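Putative membrane protein COG4129 (Clostridium difficile, PDB 3KMI) is of unknown function but probably takes part in aromatic acid export, this chain being its helical C-terminal domain. Local coordinates at residues V24-I28 with L88-Y92. Coordinates in Å, arbitrary orientation, origin at the centre of the assembly. Where two conformers were deposited one is given. Numbering follows the deposited sequence.
Sequences VLIDI and LENLY
L88 overlaps V24, L25 and I28, its extended side chain (chi1 m, chi2 t) reaching across to the facing helix. L88 CD1 lies 3.7 Å from V24 CB, while L88 CD2 sits 3.6 Å from L25 CA and 3.7 Å from I28 CD1. Both segments are regular helix (I28 N to V24 O 3.0 Å, Y92 N to L88 O 2.9 Å). Their axes run the same way, 12° apart and 10.1 Å at closest approach; the register pairs L25 with L88 (CA-CA 6.5 Å) and I28 with Y92 (CA-CA 6.2 Å). L88 also touches V21, so V21, V24, L25 and I28 fit the i, i+3, i+4, i+7 spacing of a knobs-into-holes site, joining helices 7-33 and 68-95, parallel here, in the helix bundle of this putative aromatic acid exporter's C-terminal domain. I28 returns the packing, its CD1 3.4 Å from L88 O and 4.0 Å from L91 CB. L25 CD1 is 4.1 Å from L91 CD1, and both leucines reach helix 148-176. No hydrogen bond crosses this apolar interface (274 Å² buried, both sides summed). At its margin, Y92 CB is 4.5 Å from I28 CG1, and the Y92 ring stacks with Y41.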
loop_
_atom_site.group_PDB
_atom_site.type_symbol
_atom_site.label_atom_id
_atom_site.label_comp_id
_atom_site.label_asym_id
_atom_site.label_seq_id
_atom_site.Cartn_x
_atom_site.Cartn_y
_atom_site.Cartn_z
ATOM N N VAL A 24 13.334 -9.310 -5.891
ATOM C CA VAL A 24 12.735 -8.135 -6.511
ATOM C C VAL A 24 13.018 -6.931 -5.598
ATOM O O VAL A 24 13.282 -5.851 -6.078
ATOM C CB VAL A 24 11.198 -8.302 -6.745
ATOM C CG1 VAL A 24 10.585 -6.973 -7.257
ATOM C CG2 VAL A 24 10.914 -9.441 -7.749
ATOM N N LEU A 25 12.894 -7.109 -4.287
ATOM C CA LEU A 25 13.178 -6.009 -3.361
ATOM C C LEU A 25 14.607 -5.462 -3.537
ATOM O O LEU A 25 14.840 -4.239 -3.580
ATOM C CB LEU A 25 12.907 -6.466 -1.906
ATOM C CG LEU A 25 13.033 -5.360 -0.866
ATOM C CD1 LEU A 25 11.816 -4.396 -0.912
ATOM C CD2 LEU A 25 13.165 -5.923 0.587
ATOM N N ILE A 26 15.569 -6.367 -3.630
ATOM C CA ILE A 26 16.964 -5.968 -3.819
ATOM C C ILE A 26 17.150 -5.269 -5.192
ATOM O O ILE A 26 17.935 -4.319 -5.310
ATOM C CB ILE A 26 17.888 -7.212 -3.679
ATOM C CG1 ILE A 26 17.890 -7.683 -2.216
ATOM C CG2 ILE A 26 19.282 -6.936 -4.195
ATOM C CD1 ILE A 26 18.206 -9.190 -2.026
ATOM N N ASP A 27 16.436 -5.749 -6.218
ATOM C CA ASP A 27 16.473 -5.058 -7.532
ATOM C C ASP A 27 16.055 -3.626 -7.345
ATOM O O ASP A 27 16.660 -2.747 -7.941
ATOM C CB ASP A 27 15.494 -5.654 -8.552
ATOM C CG ASP A 27 15.880 -7.021 -9.010
ATOM O OD1 ASP A 27 17.062 -7.373 -8.884
ATOM O OD2 ASP A 27 14.986 -7.745 -9.522
ATOM N N ILE A 28 14.998 -3.403 -6.549
ATOM C CA ILE A 28 14.537 -2.035 -6.241
ATOM C C ILE A 28 15.639 -1.166 -5.569
ATOM O O ILE A 28 15.958 -0.042 -6.030
ATOM C CB ILE A 28 13.204 -2.038 -5.449
ATOM C CG1 ILE A 28 12.064 -2.486 -6.385
ATOM C CG2 ILE A 28 12.903 -0.651 -4.876
ATOM C CD1 ILE A 28 10.867 -3.123 -5.625
ATOM N N LEU A 88 5.933 -4.218 -3.690
ATOM C CA LEU A 88 7.079 -4.154 -4.617
ATOM C C LEU A 88 6.776 -3.309 -5.841
ATOM O O LEU A 88 7.575 -2.430 -6.225
ATOM C CB LEU A 88 7.552 -5.560 -5.053
ATOM C CG LEU A 88 8.188 -6.459 -3.967
ATOM C CD1 LEU A 88 8.327 -7.925 -4.475
ATOM C CD2 LEU A 88 9.555 -5.889 -3.522
ATOM N N GLU A 89 5.626 -3.576 -6.461
ATOM C CA GLU A 89 5.203 -2.734 -7.594
ATOM C C GLU A 89 5.033 -1.255 -7.209
ATOM O O GLU A 89 5.417 -0.389 -7.979
ATOM C CB GLU A 89 3.905 -3.274 -8.190
ATOM C CG GLU A 89 4.133 -4.590 -8.873
ATOM C CD GLU A 89 2.877 -5.087 -9.580
ATOM O OE1 GLU A 89 1.832 -5.262 -8.936
ATOM O OE2 GLU A 89 2.939 -5.264 -10.777
ATOM N N ASN A 90 4.458 -0.986 -6.035
ATOM C CA ASN A 90 4.354 0.389 -5.537
ATOM C C ASN A 90 5.736 1.051 -5.349
ATOM O O ASN A 90 5.928 2.198 -5.743
ATOM C CB ASN A 90 3.571 0.453 -4.229
ATOM C CG ASN A 90 2.139 -0.037 -4.361
ATOM O OD1 ASN A 90 1.599 -0.177 -5.476
ATOM N ND2 ASN A 90 1.506 -0.281 -3.218
ATOM N N LEU A 91 6.668 0.333 -4.727
ATOM C CA LEU A 91 8.025 0.850 -4.561
ATOM C C LEU A 91 8.640 1.148 -5.918
ATOM O O LEU A 91 9.113 2.259 -6.140
ATOM C CB LEU A 91 8.879 -0.138 -3.782
ATOM C CG LEU A 91 8.464 -0.215 -2.310
ATOM C CD1 LEU A 91 8.969 -1.511 -1.704
ATOM C CD2 LEU A 91 8.978 0.987 -1.538
ATOM N N TYR A 92 8.602 0.169 -6.826
ATOM C CA TYR A 92 9.168 0.360 -8.174
ATOM C C TYR A 92 8.648 1.632 -8.841
ATOM O O TYR A 92 9.451 2.408 -9.400
ATOM C CB TYR A 92 8.893 -0.850 -9.083
ATOM C CG TYR A 92 9.397 -0.635 -10.519
ATOM C CD1 TYR A 92 10.753 -0.792 -10.828
ATOM C CD2 TYR A 92 8.523 -0.295 -11.549
ATOM C CE1 TYR A 92 11.235 -0.618 -12.160
ATOM C CE2 TYR A 92 8.995 -0.113 -12.877
ATOM C CZ TYR A 92 10.350 -0.271 -13.154
ATOM O OH TYR A 92 10.833 -0.099 -14.419
#